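Local coordinates for extracellular solute-binding protein, family 1 (Bifidobacterium longum subsp. infantis ATCC 15697, PDB 3OMB) that probably captures a solute outside the cell for uptake by an ABC transporter, and carries a bound magnesium ion, at residues E65-C70 / S375-V380; N101-V106 / G353-S358; L122-N127 / N362-L367. All coordinates share one frame; numbering follows the deposited sequence.

Contact 1 of 3, residues E65-C70 / S375-V380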
loop_
_atom_site.group_PDB
_atom_site.type_symbol
_atom_site.label_atom_id
_atom_site.label_comp_id
_atom_site.label_asym_id
_atom_site.label_seq_id
_atom_site.Cartn_x
_atom_site.Cartn_y
_atom_site.Cartn_z
ATOM N N GLU A 65 11.850 -11.316 -24.579
ATOM C CA GLU A 65 12.771 -12.409 -24.852
ATOM C C GLU A 65 13.563 -12.134 -26.143
ATOM O O GLU A 65 14.798 -12.232 -26.149
ATOM C CB GLU A 65 11.963 -13.707 -24.957
ATOM C CG GLU A 65 12.710 -15.005 -25.144
ATOM C CD GLU A 65 11.819 -16.220 -24.864
ATOM O OE1 GLU A 65 12.320 -17.361 -24.833
ATOM O OE2 GLU A 65 10.603 -16.032 -24.656
ATOM N N ALA A 66 12.863 -11.766 -27.221
ATOM C CA ALA A 66 13.520 -11.465 -28.511
ATOM C C ALA A 66 14.476 -10.268 -28.419
ATOM O O ALA A 66 15.565 -10.314 -28.981
ATOM C CB ALA A 66 12.503 -11.261 -29.626
ATOM N N ASP A 67 14.079 -9.213 -27.694
ATOM C CA ASP A 67 14.943 -8.035 -27.524
ATOM C C ASP A 67 16.207 -8.378 -26.731
ATOM O O ASP A 67 17.275 -7.796 -26.955
ATOM C CB ASP A 67 14.182 -6.878 -26.875
ATOM C CG ASP A 67 13.237 -6.171 -27.850
ATOM O OD1 ASP A 67 13.203 -6.536 -29.051
ATOM O OD2 ASP A 67 12.514 -5.242 -27.412
ATOM N N CYS A 68 16.084 -9.332 -25.817
ATOM C CA CYS A 68 17.206 -9.758 -24.997
ATOM C C CYS A 68 18.055 -10.817 -25.698
ATOM O O CYS A 68 19.190 -11.046 -25.302
ATOM C CB CYS A 68 16.709 -10.273 -23.644
ATOM S SG CYS A 68 18.006 -10.588 -22.429
ATOM N N ASP A 69 17.507 -11.459 -26.733
ATOM C CA ASP A 69 18.238 -12.444 -27.527
ATOM C C ASP A 69 18.621 -13.603 -26.597
ATOM O O ASP A 69 19.743 -14.095 -26.595
ATOM C CB ASP A 69 19.465 -11.790 -28.178
ATOM C CG ASP A 69 20.065 -12.625 -29.273
ATOM O OD1 ASP A 69 19.305 -13.354 -29.944
ATOM O OD2 ASP A 69 21.308 -12.528 -29.475
ATOM N N CYS A 70 17.669 -14.004 -25.771
ATOM C CA CYS A 70 17.887 -15.085 -24.833
ATOM C C CYS A 70 16.633 -15.945 -24.796
ATOM O O CYS A 70 15.681 -15.694 -25.527
ATOM C CB CYS A 70 18.204 -14.520 -23.449
ATOM S SG CYS A 70 16.790 -13.783 -22.617
ATOM N N SER A 375 12.797 -0.347 -19.012
ATOM C CA SER A 375 12.471 0.566 -20.113
ATOM C C SER A 375 10.974 0.857 -20.157
ATOM O O SER A 375 10.158 0.069 -19.673
ATOM C CB SER A 375 12.910 -0.004 -21.470
ATOM O OG SER A 375 12.048 -1.053 -21.839
ATOM N N GLU A 376 10.622 1.991 -20.749
ATOM C CA GLU A 376 9.250 2.434 -20.807
ATOM C C GLU A 376 8.390 1.399 -21.550
ATOM O O GLU A 376 7.277 1.056 -21.102
ATOM C CB GLU A 376 9.174 3.801 -21.501
ATOM C CG GLU A 376 7.764 4.374 -21.524
ATOM C CD GLU A 376 7.700 5.778 -22.103
ATOM O OE1 GLU A 376 8.722 6.502 -22.064
ATOM O OE2 GLU A 376 6.619 6.158 -22.598
ATOM N N LYS A 377 8.917 0.894 -22.660
ATOM C CA LYS A 377 8.207 -0.082 -23.454
ATOM C C LYS A 377 7.763 -1.277 -22.630
ATOM O O LYS A 377 6.605 -1.693 -22.699
ATOM C CB LYS A 377 9.063 -0.529 -24.648
ATOM C CG LYS A 377 8.510 -1.750 -25.372
ATOM C CD LYS A 377 8.831 -1.715 -26.857
ATOM C CE LYS A 377 10.080 -2.488 -27.150
ATOM N NZ LYS A 377 10.464 -2.339 -28.587
ATOM N N TYR A 378 8.674 -1.841 -21.850
ATOM C CA TYR A 378 8.303 -3.021 -21.089
ATOM C C TYR A 378 7.659 -2.688 -19.752
ATOM O O TYR A 378 6.907 -3.484 -19.237
ATOM C CB TYR A 378 9.456 -4.045 -21.008
ATOM C CG TYR A 378 9.765 -4.565 -22.387
ATOM C CD1 TYR A 378 8.839 -5.356 -23.059
ATOM C CD2 TYR A 378 10.948 -4.216 -23.053
ATOM C CE1 TYR A 378 9.081 -5.820 -24.350
ATOM C CE2 TYR A 378 11.216 -4.689 -24.349
ATOM C CZ TYR A 378 10.266 -5.483 -24.987
ATOM O OH TYR A 378 10.475 -5.947 -26.258
ATOM N N SER A 379 7.893 -1.489 -19.223
ATOM C CA SER A 379 7.280 -1.144 -17.943
ATOM C C SER A 379 5.784 -0.906 -18.120
ATOM O O SER A 379 4.980 -1.388 -17.317
ATOM C CB SER A 379 7.978 0.030 -17.269
ATOM O OG SER A 379 9.268 -0.371 -16.805
ATOM N N VAL A 380 5.427 -0.173 -19.167
ATOM C CA VAL A 380 4.031 0.077 -19.498
ATOM C C VAL A 380 3.260 -1.211 -19.839
ATOM O O VAL A 380 2.110 -1.391 -19.409
ATOM C CB VAL A 380 3.906 1.101 -20.651
ATOM C CG1 VAL A 380 2.481 1.199 -21.111
ATOM C CG2 VAL A 380 4.420 2.490 -20.189
#
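Helix 59-68 and helix 376-384 are joined by polar side chains in the lobe built round the sheet of strands 41-48, 71-78, 98-100 and 352-356, consistent with a type 2 periplasmic-binding-protein fold: D67, in the last turn of the first helix, meets Y378 and K377 in the opening turn of the second. The backbones stay well apart, with D67 CA and Y378 CA 10.5 Å from each other, and the gap is spanned by a carboxylate and a phenol. Y378 OH donates to D67 OD2 over 2.4 Å, a very short hydrogen bond whose exact length is doubtful. OD2 lies at the edge of the tyrosine ring, near its plane, while the carboxylate is turned 72° from that plane. K377 comes to the same oxygen from the neighbouring position: its chi1 of 168° swings CG away from the backbone N, and the chain then bends at chi2 and chi3 to bring NZ to 3.7 Å from D67 OD2, a long salt bridge. On the way K377 CG covers one face of the Y378 ring, 4.0 Å above its centre. S375 caps the second helix, its OG taking a weak bond from Y378 N, and helix 363-373 lends L372 as a neighbour to D67. With an alanine at D67, the Y378 hydroxyl would probably lose its acceptor and K377 the charge beside it. The phenol donor and nearby ammonium group would both favour a charged D67, though the long ion pair and the doubtful short distance make this a weak argument.

Contact 2 of 3, residues N101-V106 / G353-S358; sequences NGYGAV and GLSISS
N101 and G353 bring their CA atoms to within 4.5 Å where strand 98-100 runs out alongside the antiparallel strand 352-356. The bond between them is nearly straight: N101 N donates to G353 O over 2.7 Å at 173°, meeting a lone pair in the carbonyl plane. This is where strand 352-356 joins the mixed sheet, beside strand 98-100, returning late in the sequence to pair with an early strand, consistent with the type 2 binding-protein fold. G353 and L354 together face I152, forming a classic beta bulge. N101 has positive phi (53°), and beyond it the chain leaves the sheet and turns back, leaving Y103 CA and S355 CA 6.9 Å apart.

A water sits between the two segments here. It accepts from G102 N at 2.9 Å and gives a weak bond to G353 O, which thus has two donors. In one of its two modelled conformers S355 OG also bonds this water, at 2.9 Å. The same hydroxyl lies near the plane of the Y103 ring, at its edge, with S355 OG 3.7 Å from Y103 CD2. Y103 itself is buried among aromatic neighbours, its ring meeting those of W82 and F115 at steep angles. N101 starts with its CB pointing away from the strand, yet its amide turns back far enough to set OD1 3.8 Å from G353 CA.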
loop_
_atom_site.group_PDB
_atom_site.type_symbol
_atom_site.label_atom_id
_atom_site.label_comp_id
_atom_site.label_asym_id
_atom_site.label_seq_id
_atom_site.Cartn_x
_atom_site.Cartn_y
_atom_site.Cartn_z
ATOM N N ASN A 101 9.701 -9.497 -7.556
ATOM C CA ASN A 101 8.940 -9.476 -6.317
ATOM C C ASN A 101 9.084 -10.783 -5.555
ATOM O O ASN A 101 8.120 -11.284 -4.991
ATOM C CB ASN A 101 7.461 -9.155 -6.556
ATOM C CG ASN A 101 7.221 -7.689 -6.853
ATOM O OD1 ASN A 101 7.508 -6.825 -6.034
ATOM N ND2 ASN A 101 6.670 -7.406 -8.021
ATOM N N GLY A 102 10.289 -11.340 -5.574
ATOM C CA GLY A 102 10.570 -12.576 -4.847
ATOM C C GLY A 102 11.132 -12.317 -3.467
ATOM O O GLY A 102 10.661 -12.890 -2.496
ATOM N N TYR A 103 12.109 -11.421 -3.391
ATOM C CA TYR A 103 12.935 -11.241 -2.200
ATOM C C TYR A 103 13.130 -9.790 -1.856
ATOM O O TYR A 103 13.021 -8.925 -2.706
ATOM C CB TYR A 103 14.313 -11.846 -2.460
ATOM C CG TYR A 103 14.230 -13.277 -2.895
ATOM C CD1 TYR A 103 13.941 -14.278 -1.978
ATOM C CD2 TYR A 103 14.398 -13.625 -4.233
ATOM C CE1 TYR A 103 13.825 -15.598 -2.382
ATOM C CE2 TYR A 103 14.300 -14.950 -4.646
ATOM C CZ TYR A 103 14.022 -15.929 -3.716
ATOM O OH TYR A 103 13.921 -17.236 -4.110
ATOM N N GLY A 104 13.435 -9.522 -0.598
ATOM C CA GLY A 104 13.860 -8.187 -0.201
ATOM C C GLY A 104 15.346 -8.220 0.080
ATOM O O GLY A 104 15.926 -9.294 0.228
ATOM N N ALA A 105 15.947 -7.041 0.189
ATOM C CA ALA A 105 17.395 -6.892 0.368
ATOM C C ALA A 105 17.976 -7.506 1.642
ATOM O O ALA A 105 19.127 -7.945 1.631
ATOM C CB ALA A 105 17.778 -5.423 0.284
ATOM N N VAL A 106 17.211 -7.522 2.733
ATOM C CA VAL A 106 17.694 -8.091 3.987
ATOM C C VAL A 106 18.071 -9.568 3.813
ATOM O O VAL A 106 18.932 -10.085 4.531
ATOM C CB VAL A 106 16.651 -7.939 5.128
ATOM C CG1 VAL A 106 15.470 -8.905 4.919
ATOM C CG2 VAL A 106 17.311 -8.139 6.506
ATOM N N GLY A 353 11.514 -5.012 -5.872
ATOM C CA GLY A 353 10.959 -5.568 -7.090
ATOM C C GLY A 353 11.924 -6.500 -7.805
ATOM O O GLY A 353 11.546 -7.623 -8.140
ATOM N N LEU A 354 13.158 -6.048 -8.047
ATOM C CA LEU A 354 14.128 -6.864 -8.767
ATOM C C LEU A 354 15.359 -7.286 -7.971
ATOM O O LEU A 354 16.019 -6.449 -7.363
ATOM C CB LEU A 354 14.564 -6.168 -10.061
ATOM C CG LEU A 354 15.290 -7.127 -11.023
ATOM C CD1 LEU A 354 14.648 -7.187 -12.372
ATOM C CD2 LEU A 354 16.742 -6.719 -11.118
ATOM N N SER A 355 15.655 -8.587 -7.990
ATOM C CA SER A 355 16.901 -9.129 -7.439
ATOM C C SER A 355 17.512 -10.185 -8.373
ATOM O O SER A 355 16.799 -10.944 -9.038
ATOM C CB SER A 355 16.689 -9.694 -6.026
ATOM O OG SER A 355 15.604 -10.607 -5.969
ATOM N N ILE A 356 18.838 -10.210 -8.442
ATOM C CA ILE A 356 19.525 -11.113 -9.347
ATOM C C ILE A 356 20.424 -12.030 -8.563
ATOM O O ILE A 356 21.136 -11.585 -7.654
ATOM C CB ILE A 356 20.285 -10.349 -10.466
ATOM C CG1 ILE A 356 19.272 -9.783 -11.469
ATOM C CG2 ILE A 356 21.274 -11.263 -11.215
ATOM C CD1 ILE A 356 19.817 -8.711 -12.386
ATOM N N SER A 357 20.369 -13.314 -8.911
ATOM C CA SER A 357 21.232 -14.322 -8.314
ATOM C C SER A 357 22.695 -13.973 -8.564
ATOM O O SER A 357 23.085 -13.678 -9.693
ATOM C CB SER A 357 20.921 -15.682 -8.933
ATOM O OG SER A 357 21.811 -16.673 -8.452
ATOM N N SER A 358 23.513 -13.994 -7.519
ATOM C CA SER A 358 24.962 -13.876 -7.739
ATOM C C SER A 358 25.504 -15.070 -8.564
ATOM O O SER A 358 26.490 -14.928 -9.293
ATOM C CB SER A 358 25.726 -13.681 -6.423
ATOM O OG SER A 358 25.794 -14.894 -5.695
HETATM O O HOH W 1 12.765 -10.053 -6.195
#

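Contact 3 of 3, residues L122-N127 / N362-L367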
loop_
_atom_site.group_PDB
_atom_site.type_symbol
_atom_site.label_atom_id
_atom_site.label_comp_id
_atom_site.label_asym_id
_atom_site.label_seq_id
_atom_site.Cartn_x
_atom_site.Cartn_y
_atom_site.Cartn_z
ATOM N N LEU A 122 25.724 -0.768 -12.400
ATOM C CA LEU A 122 24.793 0.281 -12.877
ATOM C C LEU A 122 24.989 0.705 -14.338
ATOM O O LEU A 122 24.039 1.118 -15.012
ATOM C CB LEU A 122 24.734 1.479 -11.915
ATOM C CG LEU A 122 24.004 1.116 -10.614
ATOM C CD1 LEU A 122 23.989 2.279 -9.616
ATOM C CD2 LEU A 122 22.591 0.619 -10.905
ATOM N N ASP A 123 26.215 0.562 -14.832
ATOM C CA ASP A 123 26.522 0.862 -16.225
ATOM C C ASP A 123 25.800 -0.074 -17.200
ATOM O O ASP A 123 25.553 0.280 -18.349
ATOM C CB ASP A 123 28.034 0.814 -16.456
ATOM C CG ASP A 123 28.735 2.060 -15.934
ATOM O OD1 ASP A 123 28.171 2.743 -15.028
ATOM O OD2 ASP A 123 29.847 2.367 -16.438
ATOM N N LYS A 124 25.467 -1.267 -16.725
ATOM C CA LYS A 124 24.667 -2.205 -17.498
ATOM C C LYS A 124 23.166 -1.973 -17.265
ATOM O O LYS A 124 22.334 -2.654 -17.856
ATOM C CB LYS A 124 25.061 -3.659 -17.159
ATOM C CG LYS A 124 26.447 -4.107 -17.703
ATOM C CD LYS A 124 26.515 -3.991 -19.239
ATOM C CE LYS A 124 27.789 -4.604 -19.834
ATOM N NZ LYS A 124 27.761 -6.103 -19.771
ATOM N N LEU A 125 22.829 -1.011 -16.405
ATOM C CA LEU A 125 21.434 -0.735 -16.060
ATOM C C LEU A 125 21.047 0.735 -16.267
ATOM O O LEU A 125 20.519 1.378 -15.359
ATOM C CB LEU A 125 21.137 -1.189 -14.627
ATOM C CG LEU A 125 21.405 -2.661 -14.309
ATOM C CD1 LEU A 125 21.240 -2.901 -12.812
ATOM C CD2 LEU A 125 20.505 -3.605 -15.104
ATOM N N PRO A 126 21.280 1.269 -17.479
ATOM C CA PRO A 126 20.970 2.676 -17.739
ATOM C C PRO A 126 19.507 3.057 -17.442
ATOM O O PRO A 126 19.266 4.163 -16.962
ATOM C CB PRO A 126 21.272 2.815 -19.234
ATOM C CG PRO A 126 21.140 1.443 -19.762
ATOM C CD PRO A 126 21.724 0.593 -18.706
ATOM N N ASN A 127 18.553 2.165 -17.694
ATOM C CA ASN A 127 17.138 2.448 -17.377
ATOM C C ASN A 127 16.865 2.563 -15.885
ATOM O O ASN A 127 16.000 3.330 -15.452
ATOM C CB ASN A 127 16.215 1.408 -18.002
ATOM C CG ASN A 127 16.206 1.489 -19.526
ATOM O OD1 ASN A 127 16.185 2.578 -20.083
ATOM N ND2 ASN A 127 16.217 0.340 -20.200
ATOM N N ASN A 362 24.214 -17.052 -16.773
ATOM C CA ASN A 362 24.561 -16.017 -17.732
ATOM C C ASN A 362 24.313 -14.612 -17.135
ATOM O O ASN A 362 23.262 -14.008 -17.363
ATOM C CB ASN A 362 23.734 -16.211 -19.007
ATOM C CG ASN A 362 23.846 -17.626 -19.572
ATOM O OD1 ASN A 362 24.898 -18.015 -20.085
ATOM N ND2 ASN A 362 22.755 -18.397 -19.490
ATOM N N LYS A 363 25.284 -14.098 -16.377
ATOM C CA LYS A 363 25.099 -12.831 -15.654
ATOM C C LYS A 363 24.809 -11.606 -16.550
ATOM O O LYS A 363 23.905 -10.820 -16.247
ATOM C CB LYS A 363 26.269 -12.555 -14.705
ATOM C CG LYS A 363 25.957 -11.516 -13.662
ATOM C CD LYS A 363 26.961 -11.588 -12.534
ATOM C CE LYS A 363 27.523 -10.200 -12.234
ATOM N NZ LYS A 363 28.779 -10.272 -11.418
ATOM N N ASP A 364 25.565 -11.446 -17.636
ATOM C CA ASP A 364 25.310 -10.350 -18.576
ATOM C C ASP A 364 23.901 -10.400 -19.181
ATOM O O ASP A 364 23.245 -9.377 -19.292
ATOM C CB ASP A 364 26.347 -10.311 -19.690
ATOM C CG ASP A 364 27.697 -9.749 -19.227
ATOM O OD1 ASP A 364 27.866 -9.430 -18.020
ATOM O OD2 ASP A 364 28.597 -9.627 -20.093
ATOM N N ALA A 365 23.439 -11.587 -19.571
ATOM C CA ALA A 365 22.055 -11.711 -20.068
ATOM C C ALA A 365 21.044 -11.333 -18.972
ATOM O O ALA A 365 20.077 -10.632 -19.238
ATOM C CB ALA A 365 21.785 -13.093 -20.606
ATOM N N ALA A 366 21.297 -11.759 -17.734
ATOM C CA ALA A 366 20.418 -11.405 -16.622
ATOM C C ALA A 366 20.291 -9.889 -16.525
ATOM O O ALA A 366 19.170 -9.366 -16.411
ATOM C CB ALA A 366 20.929 -11.994 -15.307
ATOM N N LEU A 367 21.435 -9.192 -16.582
ATOM C CA LEU A 367 21.454 -7.731 -16.449
ATOM C C LEU A 367 20.773 -7.056 -17.620
ATOM O O LEU A 367 20.071 -6.059 -17.452
ATOM C CB LEU A 367 22.870 -7.184 -16.260
ATOM C CG LEU A 367 23.502 -7.481 -14.883
ATOM C CD1 LEU A 367 25.038 -7.409 -14.916
ATOM C CD2 LEU A 367 22.954 -6.580 -13.795
HETATM O O HOH W 2 24.587 -7.045 -19.580
#
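A small leucine contact with a charged outer edge joins the turn before helix 126-134 to the first turns of helix 363-373, with L125 and K124 packing against L367 and D364. The backbones come close, K124 CA and L367 CA lying 6.5 Å apart, and K124 CB is 4.2 Å from L367 CB. L125 sends its branched end across that of L367 at about a right angle, L125 CD2 to L367 CD2 at 4.1 Å. L125 CD2 also rests 3.4 Å from L367 O. Both leucines are buried, and L367 is also covered by L118 and by I356. It therefore stands between this turn and the sheet of the lobe: helix 363-373 follows strand 352-356 directly and lies over that sheet, as helices do in the alpha/beta lobes of type 2 binding proteins.

Toward solvent the contact becomes polar. The K124 chain, bent at chi2 (-59°) and chi4 (72°), curls round to carry its ammonium group above the plane of the D364 carboxylate. K124 NZ is 3.6 Å from D364 OD2 and scarcely farther from D364 OD1, a long salt bridge that favours neither oxygen strongly. The D364 carboxylate, in the first turn of its helix, is probably further stabilised as an anion by the helix N terminus. A water ties the same two residues together a second time, donating to D364 O at 2.7 Å while accepting a weak bond from K124 NZ at 3.3 Å.

In the fold
From the N terminus, the first halves of the contacts follow in order: helix 59-68, the loop after strand 98-100, and the turn before helix 126-134. A long excursion, which includes the magnesium-site residues D199 to E208, then passes before strand 352-356, helix 363-373 and helix 376-384 supply the partners. Contact 1 closes the longest loop, and contacts 2 and 3 are both nested within it; those two cross, their segments alternating along the chain. Contact 3 touches both others: I356 of contact 2 packs on its L367, while its N127 and A365 meet S375 and C68 of contact 1. Together they tie early and late chain into one lobe.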